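PDB 7DRY: CMP/dCMP-type deaminase domain-containing protein from Aspergillus oryzae RIB40, which probably catalyses a zinc-dependent deamination step of riboflavin biosynthesis, as a deaminase with the cytidine deaminase (CDA) fold. Local coordinates for residues H61-C66 against L93-T98; C66-A71 against V76-V81; M149-A152 against D156-V159. One frame throughout, in Å; residues are numbered along the deposited sequence.

In the fold
Contacts 1 and 3 reach the five-stranded mixed sheet of the CDA fold; contact 2 lies further out, on a helix and the loop after it. Contact 1 is near the centre of the chain and sets the start of helix 62-73 against the middle strand, 91-97. Contact 2 follows the same helix outward and shares C66 with contact 1; their centres are about 12 Å apart. In sequence its loop 76-81 falls between the two segments of contact 1. Contact 3 comes later and joins helix 145-152 to the edge strand 156-159. Its centre is about 14 Å from that of contact 1 and about 22 Å from that of contact 2. Helix 62-73, which follows the zinc ligand H61, is thus packed on the core at its start and covered by its following loop further along.

Contact 1: residues H61-C66 against L93-T98; sequences HAEQCC and LVMYVT. With ZN (zinc ion), chain B; SO4 (sulfate ion), chain C.
The HAE zinc motif of the CDA fold starts helix 62-73, and here E63 and C66 of that helix pack on M95 and V97 of strand 93-97. The E63 chain crosses M95 and V97 at about right angles. E63 CG rests on M95 SD at 3.6 Å, and E63 CD meets V97 CG2 at 3.7 Å. A bend at chi2 (93°) turns the carboxylate over V97. E63 OE2 stays 4.1 Å from the zinc and is not a ligand in this model. M95 is extended until chi3, where it bends and brings CE to 4.0 Å from C66 SG. H61, the N-cap residue, binds the zinc through ND1 at 2.0 Å. C102 and C112 also bind the metal, with a water at 2.5 Å. The other ring nitrogen of H61, NE2, donates to sulfate O1 at 2.7 Å, in the plane of the ring. The sulfate is probably from the crystallisation liquor; in this crystal the ring is held at both nitrogens. Around the pair, L32 of strand 29-36 touches both C66 and M95. I130 of strand 127-132 packs on M95 and V97, and C112 of helix 112-117 lies against E63.

Contact 2: residues C66-A71 against V76-V81; sequences CLSNYA and VPEDRV
V81 turns its CG2 methyl into the side of helix 66-71, and A71 turns its CB back toward the loop. V81 CG2 is anti to its own backbone N, which directs it at the helix backbone, 3.5 Å from L67 O. The same methyl is 3.8 Å from A71 CB. It also reaches the edge of the Y70 ring, near the ring plane, 3.9 Å from CD2. The Y70 and V81 side chains cross at about a right angle. A71 CB rests on the start of the 3-10 segment, 3.7 Å from E78 CA. On the other flank of the contact, S68 OG lies over the aliphatic part of E78, 3.3 Å from its CB. That hydroxyl has its polar partner within the helix, at Q64 O. The E78 carboxylate turns to R118 in a salt bridge. One backbone bond joins the segments: V76 N donates to A71 O at 3.0 Å, almost straight at 176°. It ties the loop to the end part of the helix. The loop thus covers one side of helix 62-73 before the chain enters strand 91-97, while Y70 and N69 touch the edge strand 46-52.

Contact 3: residues M149-A152 against D156-V159; sequences MLTA and DWQV
The last turn of helix 145-152 and strand 156-159 are separated by three residues, and T151 and W157 meet across that short connection. The closest CA atoms are those of T151 and D156, 6.4 Å apart. The two elements belong to a beta-alpha-beta unit with strand 127-132. Strand 156-159 runs parallel to that strand and forms the edge of the sheet. The W157 side chain sets out toward the helix. Its chi1 of 54° puts CG between the backbone N and the carbonyl carbon, and from there the indole extends to T151. W157 NE1 donates to T151 OG1 at 2.9 Å, with an N-H...O angle of 156°. The hydroxyl lies at the ring edge, only 15° out of the indole plane. Next to it, L150 CB touches W157 CD1 at 3.8 Å, obliquely to the ring. L150 CD1 is a little further from W157 CD1, at 4.2 Å. The L150 side chain is buried, and it also packs on I130, V113 and P101. The T151 hydroxyl has a second bond, to C147 O one turn earlier in the helix. As C147 O can only accept, the hydroxyl gives its proton there and receives the indole N-H. The two bonds may therefore reinforce each other. They probably fix the rotation of the T151 side chain, and they link the indole to the helix backbone.

Contact 1: residues H61-C66 against L93-T98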
ATOM      1  N   HIS A  61      -3.238  -6.504  -6.067  1.00 11.24           N
ATOM      2  CA  HIS A  61      -3.173  -5.907  -4.741  1.00 12.73           C
ATOM      3  C   HIS A  61      -3.415  -4.401  -4.810  1.00 11.47           C
ATOM      4  O   HIS A  61      -3.394  -3.788  -5.875  1.00 10.74           O
ATOM      5  CB  HIS A  61      -1.817  -6.195  -4.110  1.00 11.50           C
ATOM      6  CG  HIS A  61      -1.670  -7.601  -3.624  1.00 12.58           C
ATOM      7  ND1 HIS A  61      -0.644  -7.994  -2.792  1.00 14.42           N
ATOM      8  CD2 HIS A  61      -2.404  -8.714  -3.869  1.00 13.54           C
ATOM      9  CE1 HIS A  61      -0.766  -9.283  -2.526  1.00 16.72           C
ATOM     10  NE2 HIS A  61      -1.821  -9.746  -3.175  1.00 18.00           N
ATOM     11  N   ALA A  62      -3.633  -3.790  -3.640  1.00 10.37           N
ATOM     12  CA  ALA A  62      -3.964  -2.364  -3.596  1.00  9.62           C
ATOM     13  C   ALA A  62      -2.824  -1.501  -4.122  1.00  9.22           C
ATOM     14  O   ALA A  62      -3.049  -0.569  -4.913  1.00  9.66           O
ATOM     15  CB  ALA A  62      -4.289  -1.955  -2.163  1.00  9.97           C
ATOM     16  N   GLU A  63      -1.596  -1.756  -3.647  1.00  9.93           N
ATOM     17  CA  GLU A  63      -0.465  -0.932  -4.071  1.00 10.36           C
ATOM     18  C   GLU A  63      -0.201  -1.124  -5.550  1.00  9.33           C
ATOM     19  O   GLU A  63       0.152  -0.170  -6.260  1.00 10.12           O
ATOM     20  CB  GLU A  63       0.784  -1.312  -3.265  1.00 10.78           C
ATOM     21  CG  GLU A  63       0.598  -1.290  -1.743  1.00 14.88           C
ATOM     22  CD  GLU A  63       0.216  -2.650  -1.157  1.00 13.83           C
ATOM     23  OE1 GLU A  63      -0.874  -3.171  -1.447  1.00 12.97           O
ATOM     24  OE2 GLU A  63       1.013  -3.208  -0.390  1.00 20.11           O
ATOM     25  N   GLN A  64      -0.355  -2.365  -6.017  1.00 10.83           N
ATOM     26  CA  GLN A  64      -0.264  -2.679  -7.438  1.00  9.91           C
ATOM     27  C   GLN A  64      -1.268  -1.861  -8.240  1.00  9.45           C
ATOM     28  O   GLN A  64      -0.914  -1.220  -9.236  1.00 11.42           O
ATOM     29  CB  GLN A  64      -0.529  -4.178  -7.606  1.00 11.95           C
ATOM     30  CG  GLN A  64      -0.539  -4.714  -9.026  1.00 14.80           C
ATOM     31  CD  GLN A  64      -0.771  -6.216  -9.056  1.00 13.38           C
ATOM     32  OE1 GLN A  64      -1.137  -6.826  -8.047  1.00 14.53           O
ATOM     33  NE2 GLN A  64      -0.548  -6.821 -10.213  1.00 18.93           N
ATOM     34  N   CYS A  65      -2.531  -1.862  -7.813  1.00 10.56           N
ATOM     35  CA  CYS A  65      -3.551  -1.111  -8.538  1.00  9.35           C
ATOM     36  C   CYS A  65      -3.288   0.388  -8.470  1.00 10.02           C
ATOM     37  O   CYS A  65      -3.517   1.109  -9.447  1.00 10.07           O
ATOM     38  CB  CYS A  65      -4.916  -1.433  -7.944  1.00 10.15           C
ATOM     39  SG  CYS A  65      -5.474  -3.091  -8.464  1.00 10.48           S
ATOM     40  N   CYS A  66      -2.829   0.880  -7.321  1.00  8.59           N
ATOM     41  CA  CYS A  66      -2.522   2.301  -7.187  1.00  8.86           C
ATOM     42  C   CYS A  66      -1.490   2.735  -8.224  1.00  9.80           C
ATOM     43  O   CYS A  66      -1.655   3.758  -8.910  1.00  9.61           O
ATOM     44  CB  CYS A  66      -2.009   2.539  -5.767  1.00 10.28           C
ATOM     45  SG  CYS A  66      -1.613   4.256  -5.366  1.00 11.19           S
ATOM     46  N   LEU A  93       7.330  11.352  -2.299  1.00 11.98           N
ATOM     47  CA  LEU A  93       6.161  10.504  -2.481  1.00  9.27           C
ATOM     48  C   LEU A  93       6.055   9.574  -1.282  1.00 10.77           C
ATOM     49  O   LEU A  93       7.042   8.941  -0.882  1.00 12.71           O
ATOM     50  CB  LEU A  93       6.299   9.676  -3.753  1.00 11.68           C
ATOM     51  CG  LEU A  93       6.163  10.446  -5.063  1.00 11.96           C
ATOM     52  CD1 LEU A  93       6.501   9.522  -6.226  1.00 13.11           C
ATOM     53  CD2 LEU A  93       4.740  10.986  -5.211  1.00 13.18           C
ATOM     54  N   VAL A  94       4.866   9.519  -0.703  1.00 10.85           N
ATOM     55  CA  VAL A  94       4.572   8.680   0.448  1.00 10.63           C
ATOM     56  C   VAL A  94       3.343   7.860   0.094  1.00 11.05           C
ATOM     57  O   VAL A  94       2.376   8.399  -0.454  1.00 12.20           O
ATOM     58  CB  VAL A  94       4.287   9.558   1.680  1.00 13.99           C
ATOM     59  CG1 VAL A  94       3.767   8.731   2.826  1.00 21.58           C
ATOM     60  CG2 VAL A  94       5.539  10.345   2.068  1.00 15.05           C
ATOM     61  N   MET A  95       3.373   6.566   0.393  1.00  9.24           N
ATOM     62  CA  MET A  95       2.215   5.709   0.189  1.00  9.39           C
ATOM     63  C   MET A  95       1.632   5.275   1.525  1.00 11.00           C
ATOM     64  O   MET A  95       2.353   4.760   2.388  1.00 12.43           O
ATOM     65  CB  MET A  95       2.554   4.489  -0.668  1.00 11.16           C
ATOM     66  CG  MET A  95       1.306   3.676  -1.011  1.00 11.77           C
ATOM     67  SD  MET A  95       1.626   2.195  -1.984  1.00 13.98           S
ATOM     68  CE  MET A  95       1.754   2.914  -3.626  1.00 13.43           C
ATOM     69  N   TYR A  96       0.335   5.515   1.696  1.00  9.55           N
ATOM     70  CA  TYR A  96      -0.434   4.950   2.793  1.00 10.57           C
ATOM     71  C   TYR A  96      -1.125   3.687   2.300  1.00 10.21           C
ATOM     72  O   TYR A  96      -1.614   3.631   1.167  1.00  9.39           O
ATOM     73  CB  TYR A  96      -1.498   5.943   3.259  1.00  9.81           C
ATOM     74  CG  TYR A  96      -0.937   7.159   3.948  1.00  9.22           C
ATOM     75  CD1 TYR A  96      -0.572   8.300   3.220  1.00 10.02           C
ATOM     76  CD2 TYR A  96      -0.775   7.183   5.331  1.00 10.26           C
ATOM     77  CE1 TYR A  96      -0.050   9.419   3.862  1.00 13.16           C
ATOM     78  CE2 TYR A  96      -0.249   8.294   5.977  1.00 11.00           C
ATOM     79  CZ  TYR A  96       0.100   9.411   5.243  1.00 11.41           C
ATOM     80  OH  TYR A  96       0.609  10.509   5.880  1.00 13.79           O
ATOM     81  N   VAL A  97      -1.147   2.661   3.140  1.00  9.94           N
ATOM     82  CA  VAL A  97      -1.792   1.404   2.778  1.00 10.67           C
ATOM     83  C   VAL A  97      -2.250   0.742   4.069  1.00 10.30           C
ATOM     84  O   VAL A  97      -1.569   0.848   5.087  1.00 11.40           O
ATOM     85  CB  VAL A  97      -0.827   0.533   1.938  1.00 15.30           C
ATOM     86  CG1 VAL A  97       0.472   0.295   2.669  1.00 18.54           C
ATOM     87  CG2 VAL A  97      -1.461  -0.772   1.529  1.00 14.19           C
ATOM     88  N   THR A  98      -3.428   0.106   4.051  1.00 10.14           N
ATOM     89  CA  THR A  98      -3.956  -0.367   5.332  1.00 10.65           C
ATOM     90  C   THR A  98      -3.063  -1.447   5.934  1.00 11.87           C
ATOM     91  O   THR A  98      -2.829  -1.450   7.144  1.00 12.32           O
ATOM     92  CB  THR A  98      -5.415  -0.827   5.239  1.00 11.10           C
ATOM     93  OG1 THR A  98      -5.544  -1.881   4.278  1.00 12.27           O
ATOM     94  CG2 THR A  98      -6.336   0.333   4.874  1.00 11.00           C
TER
HETATM   95 ZN    ZN B 300       0.944  -6.974  -2.005  1.00 14.13          ZN
HETATM   96  S   SO4 C 301      -1.556 -13.768  -3.490  1.00 19.78           S
HETATM   97  O1  SO4 C 301      -2.114 -12.448  -3.158  1.00 22.19           O
HETATM   98  O2  SO4 C 301      -2.672 -14.653  -3.810  1.00 26.40           O
HETATM   99  O3  SO4 C 301      -0.690 -13.652  -4.648  1.00 23.28           O
HETATM  100  O4  SO4 C 301      -0.823 -14.198  -2.312  1.00 23.65           O
HETATM  101  O   HOH W   1      -0.064  -6.617   0.286  1.00 16.83           O

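Contact 2: residues C66-A71 against V76-V81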
ATOM      1  N   CYS A  66      -2.829   0.880  -7.321  1.00  8.59           N
ATOM      2  CA  CYS A  66      -2.522   2.301  -7.187  1.00  8.86           C
ATOM      3  C   CYS A  66      -1.490   2.735  -8.224  1.00  9.80           C
ATOM      4  O   CYS A  66      -1.655   3.758  -8.910  1.00  9.61           O
ATOM      5  CB  CYS A  66      -2.009   2.539  -5.767  1.00 10.28           C
ATOM      6  SG  CYS A  66      -1.613   4.256  -5.366  1.00 11.19           S
ATOM      7  N   LEU A  67      -0.418   1.954  -8.360  1.00  9.50           N
ATOM      8  CA  LEU A  67       0.625   2.283  -9.328  1.00  9.58           C
ATOM      9  C   LEU A  67       0.150   2.059 -10.754  1.00  9.96           C
ATOM     10  O   LEU A  67       0.462   2.856 -11.652  1.00 10.79           O
ATOM     11  CB  LEU A  67       1.870   1.442  -9.041  1.00 10.23           C
ATOM     12  CG  LEU A  67       2.583   1.793  -7.730  1.00  9.65           C
ATOM     13  CD1 LEU A  67       3.645   0.759  -7.377  1.00 13.37           C
ATOM     14  CD2 LEU A  67       3.197   3.175  -7.791  1.00 14.31           C
ATOM     15  N   SER A  68      -0.607   0.984 -10.987  1.00  9.86           N
ATOM     16  CA  SER A  68      -1.060   0.692 -12.339  1.00  9.70           C
ATOM     17  C   SER A  68      -2.076   1.720 -12.822  1.00 10.76           C
ATOM     18  O   SER A  68      -2.108   2.043 -14.016  1.00 11.52           O
ATOM     19  CB  SER A  68      -1.668  -0.703 -12.368  1.00 10.85           C
ATOM     20  OG  SER A  68      -0.657  -1.686 -12.247  1.00 16.48           O
ATOM     21  N   ASN A  69      -2.919   2.238 -11.924  1.00  8.78           N
ATOM     22  CA  ASN A  69      -3.842   3.300 -12.310  1.00  8.76           C
ATOM     23  C   ASN A  69      -3.070   4.506 -12.826  1.00 10.94           C
ATOM     24  O   ASN A  69      -3.411   5.086 -13.866  1.00  9.97           O
ATOM     25  CB  ASN A  69      -4.682   3.716 -11.104  1.00  8.96           C
ATOM     26  CG  ASN A  69      -5.747   2.707 -10.746  1.00  9.44           C
ATOM     27  OD1 ASN A  69      -6.171   1.905 -11.568  1.00 10.72           O
ATOM     28  ND2 ASN A  69      -6.204   2.767  -9.504  1.00 10.12           N
ATOM     29  N   TYR A  70      -2.008   4.894 -12.108  1.00  7.95           N
ATOM     30  CA  TYR A  70      -1.195   6.022 -12.538  1.00  8.62           C
ATOM     31  C   TYR A  70      -0.532   5.733 -13.880  1.00 10.00           C
ATOM     32  O   TYR A  70      -0.520   6.588 -14.773  1.00  9.67           O
ATOM     33  CB  TYR A  70      -0.155   6.346 -11.466  1.00 10.03           C
ATOM     34  CG  TYR A  70       0.518   7.686 -11.677  1.00  9.44           C
ATOM     35  CD1 TYR A  70      -0.010   8.854 -11.138  1.00 10.05           C
ATOM     36  CD2 TYR A  70       1.686   7.791 -12.428  1.00 10.48           C
ATOM     37  CE1 TYR A  70       0.601  10.071 -11.330  1.00 10.67           C
ATOM     38  CE2 TYR A  70       2.301   9.012 -12.616  1.00 12.27           C
ATOM     39  CZ  TYR A  70       1.752  10.145 -12.063  1.00 12.36           C
ATOM     40  OH  TYR A  70       2.369  11.366 -12.265  1.00 16.10           O
ATOM     41  N   ALA A  71       0.012   4.523 -14.042  1.00  8.60           N
ATOM     42  CA  ALA A  71       0.615   4.136 -15.314  1.00  9.39           C
ATOM     43  C   ALA A  71      -0.379   4.233 -16.470  1.00  9.62           C
ATOM     44  O   ALA A  71      -0.033   4.735 -17.547  1.00 10.06           O
ATOM     45  CB  ALA A  71       1.187   2.719 -15.208  1.00 10.52           C
ATOM     46  N   VAL A  76       1.805   4.442 -19.952  1.00 13.15           N
ATOM     47  CA  VAL A  76       2.983   3.572 -19.908  1.00 14.52           C
ATOM     48  C   VAL A  76       2.596   2.229 -19.306  1.00 13.36           C
ATOM     49  O   VAL A  76       1.636   2.151 -18.518  1.00 13.51           O
ATOM     50  CB  VAL A  76       4.158   4.199 -19.135  1.00 15.51           C
ATOM     51  CG1 VAL A  76       4.652   5.470 -19.816  1.00 17.22           C
ATOM     52  CG2 VAL A  76       3.791   4.452 -17.674  1.00 14.08           C
ATOM     53  N   PRO A  77       3.311   1.152 -19.650  1.00 18.04           N
ATOM     54  CA  PRO A  77       3.104  -0.120 -18.953  1.00 17.69           C
ATOM     55  C   PRO A  77       3.367   0.046 -17.463  1.00 16.82           C
ATOM     56  O   PRO A  77       4.156   0.890 -17.036  1.00 15.85           O
ATOM     57  CB  PRO A  77       4.139  -1.055 -19.596  1.00 19.27           C
ATOM     58  CG  PRO A  77       4.558  -0.387 -20.867  1.00 26.92           C
ATOM     59  CD  PRO A  77       4.407   1.083 -20.633  1.00 20.10           C
ATOM     60  N   GLU A  78       2.687  -0.771 -16.659  1.00 18.37           N
ATOM     61  CA  GLU A  78       2.793  -0.602 -15.212  1.00 17.10           C
ATOM     62  C   GLU A  78       4.218  -0.828 -14.704  1.00 16.28           C
ATOM     63  O   GLU A  78       4.642  -0.174 -13.739  1.00 16.55           O
ATOM     64  CB  GLU A  78       1.787  -1.502 -14.492  1.00 22.38           C
ATOM     65  CG  GLU A  78       1.895  -2.973 -14.850  1.00 25.59           C
ATOM     66  CD  GLU A  78       2.897  -3.707 -13.978  1.00 40.14           C
ATOM     67  OE1 GLU A  78       3.101  -3.280 -12.821  1.00 33.94           O
ATOM     68  OE2 GLU A  78       3.479  -4.709 -14.450  1.00 37.01           O
ATOM     69  N   ASP A  79       4.978  -1.725 -15.339  1.00 17.95           N
ATOM     70  CA  ASP A  79       6.357  -1.913 -14.898  1.00 18.82           C
ATOM     71  C   ASP A  79       7.244  -0.710 -15.196  1.00 21.43           C
ATOM     72  O   ASP A  79       8.356  -0.639 -14.661  1.00 24.30           O
ATOM     73  CB  ASP A  79       6.967  -3.251 -15.377  1.00 19.96           C
ATOM     74  CG  ASP A  79       7.156  -3.338 -16.894  1.00 25.00           C
ATOM     75  OD1 ASP A  79       6.960  -2.339 -17.614  1.00 23.78           O
ATOM     76  OD2 ASP A  79       7.526  -4.438 -17.368  1.00 28.44           O
ATOM     77  N   ARG A  80       6.768   0.242 -16.005  1.00 16.28           N
ATOM     78  CA  ARG A  80       7.504   1.460 -16.326  1.00 15.83           C
ATOM     79  C   ARG A  80       6.920   2.693 -15.638  1.00 16.21           C
ATOM     80  O   ARG A  80       7.233   3.823 -16.030  1.00 15.44           O
ATOM     81  CB  ARG A  80       7.564   1.671 -17.839  1.00 21.12           C
ATOM     82  CG  ARG A  80       8.526   0.732 -18.564  1.00 22.83           C
ATOM     83  CD  ARG A  80       8.432   0.866 -20.087  1.00 29.80           C
ATOM     84  NE  ARG A  80       8.436   2.262 -20.511  1.00 35.83           N
ATOM     85  CZ  ARG A  80       7.822   2.720 -21.597  1.00 43.06           C
ATOM     86  NH1 ARG A  80       7.148   1.891 -22.386  1.00 45.97           N
ATOM     87  NH2 ARG A  80       7.878   4.011 -21.894  1.00 43.30           N
ATOM     88  N   VAL A  81       6.076   2.501 -14.619  1.00 13.25           N
ATOM     89  CA  VAL A  81       5.478   3.646 -13.937  1.00 11.60           C
ATOM     90  C   VAL A  81       6.544   4.512 -13.282  1.00 11.52           C
ATOM     91  O   VAL A  81       6.339   5.718 -13.102  1.00 12.61           O
ATOM     92  CB  VAL A  81       4.398   3.187 -12.929  1.00 11.66           C
ATOM     93  CG1 VAL A  81       5.023   2.611 -11.667  1.00 12.43           C
ATOM     94  CG2 VAL A  81       3.441   4.342 -12.593  1.00 12.03           C
TER

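Contact 3: residues M149-A152 against D156-V159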
ATOM      1  N   MET A 149      12.713  -5.761   3.449  1.00 26.00           N
ATOM      2  CA  MET A 149      13.164  -5.373   2.116  1.00 27.03           C
ATOM      3  C   MET A 149      13.106  -3.863   1.917  1.00 26.15           C
ATOM      4  O   MET A 149      13.982  -3.288   1.260  1.00 24.04           O
ATOM      5  CB  MET A 149      12.334  -6.079   1.050  1.00 28.11           C
ATOM      6  CG  MET A 149      12.893  -7.410   0.627  1.00 36.99           C
ATOM      7  SD  MET A 149      11.771  -8.224  -0.509  1.00 44.62           S
ATOM      8  CE  MET A 149      10.591  -8.837   0.645  1.00 39.42           C
ATOM      9  N   LEU A 150      12.076  -3.207   2.454  1.00 20.74           N
ATOM     10  CA  LEU A 150      12.014  -1.750   2.365  1.00 18.87           C
ATOM     11  C   LEU A 150      13.223  -1.120   3.041  1.00 23.79           C
ATOM     12  O   LEU A 150      13.898  -0.259   2.461  1.00 23.62           O
ATOM     13  CB  LEU A 150      10.720  -1.237   2.998  1.00 16.78           C
ATOM     14  CG  LEU A 150       9.430  -1.576   2.252  1.00 17.95           C
ATOM     15  CD1 LEU A 150       8.230  -1.207   3.106  1.00 16.24           C
ATOM     16  CD2 LEU A 150       9.373  -0.864   0.897  1.00 18.85           C
ATOM     17  N   THR A 151      13.519  -1.555   4.268  1.00 24.04           N
ATOM     18  CA  THR A 151      14.675  -1.031   4.984  1.00 26.50           C
ATOM     19  C   THR A 151      15.951  -1.251   4.183  1.00 27.56           C
ATOM     20  O   THR A 151      16.763  -0.333   4.025  1.00 29.87           O
ATOM     21  CB  THR A 151      14.776  -1.696   6.355  1.00 27.06           C
ATOM     22  OG1 THR A 151      13.596  -1.397   7.114  1.00 31.31           O
ATOM     23  CG2 THR A 151      16.006  -1.191   7.109  1.00 28.60           C
ATOM     24  N   ALA A 152      16.125  -2.460   3.642  1.00 27.11           N
ATOM     25  CA  ALA A 152      17.323  -2.765   2.865  1.00 29.59           C
ATOM     26  C   ALA A 152      17.449  -1.863   1.644  1.00 36.27           C
ATOM     27  O   ALA A 152      18.566  -1.590   1.189  1.00 37.99           O
ATOM     28  CB  ALA A 152      17.308  -4.232   2.439  1.00 32.77           C
ATOM     29  N   ASP A 156      11.768   4.339   3.890  1.00 17.10           N
ATOM     30  CA  ASP A 156      11.282   4.428   5.259  1.00 17.92           C
ATOM     31  C   ASP A 156       9.910   3.782   5.371  1.00 14.57           C
ATOM     32  O   ASP A 156       9.144   3.726   4.408  1.00 13.05           O
ATOM     33  CB  ASP A 156      11.144   5.890   5.686  1.00 18.75           C
ATOM     34  CG  ASP A 156      12.476   6.601   5.836  1.00 24.07           C
ATOM     35  OD1 ASP A 156      13.532   5.937   5.840  1.00 25.55           O
ATOM     36  OD2 ASP A 156      12.455   7.843   5.953  1.00 29.03           O
ATOM     37  N   TRP A 157       9.587   3.313   6.572  1.00 15.90           N
ATOM     38  CA  TRP A 157       8.227   2.871   6.836  1.00 14.54           C
ATOM     39  C   TRP A 157       7.875   3.148   8.289  1.00 13.53           C
ATOM     40  O   TRP A 157       8.746   3.279   9.151  1.00 16.43           O
ATOM     41  CB  TRP A 157       8.005   1.396   6.464  1.00 14.61           C
ATOM     42  CG  TRP A 157       8.970   0.465   7.106  1.00 17.18           C
ATOM     43  CD1 TRP A 157      10.153   0.030   6.586  1.00 17.38           C
ATOM     44  CD2 TRP A 157       8.844  -0.150   8.394  1.00 16.77           C
ATOM     45  NE1 TRP A 157      10.771  -0.823   7.467  1.00 22.50           N
ATOM     46  CE2 TRP A 157       9.991  -0.951   8.587  1.00 19.19           C
ATOM     47  CE3 TRP A 157       7.872  -0.109   9.398  1.00 19.84           C
ATOM     48  CZ2 TRP A 157      10.195  -1.700   9.746  1.00 23.12           C
ATOM     49  CZ3 TRP A 157       8.078  -0.852  10.555  1.00 20.70           C
ATOM     50  CH2 TRP A 157       9.233  -1.637  10.717  1.00 23.66           C
ATOM     51  N   GLN A 158       6.567   3.226   8.548  1.00 15.05           N
ATOM     52  CA  GLN A 158       6.075   3.574   9.872  1.00 15.89           C
ATOM     53  C   GLN A 158       4.717   2.918  10.073  1.00 14.86           C
ATOM     54  O   GLN A 158       3.839   3.024   9.210  1.00 15.35           O
ATOM     55  CB  GLN A 158       5.922   5.091   9.987  1.00 17.22           C
ATOM     56  CG  GLN A 158       5.462   5.577  11.339  1.00 22.10           C
ATOM     57  CD  GLN A 158       5.708   7.059  11.513  1.00 30.04           C
ATOM     58  OE1 GLN A 158       6.728   7.588  11.067  1.00 31.67           O
ATOM     59  NE2 GLN A 158       4.767   7.742  12.149  1.00 38.74           N
ATOM     60  N   VAL A 159       4.552   2.240  11.205  1.00 17.67           N
ATOM     61  CA  VAL A 159       3.250   1.708  11.585  1.00 17.14           C
ATOM     62  C   VAL A 159       2.468   2.798  12.302  1.00 16.00           C
ATOM     63  O   VAL A 159       2.995   3.474  13.196  1.00 19.96           O
ATOM     64  CB  VAL A 159       3.407   0.468  12.477  1.00 20.44           C
ATOM     65  CG1 VAL A 159       2.050  -0.164  12.723  1.00 20.73           C
ATOM     66  CG2 VAL A 159       4.350  -0.533  11.836  1.00 26.46           C
TER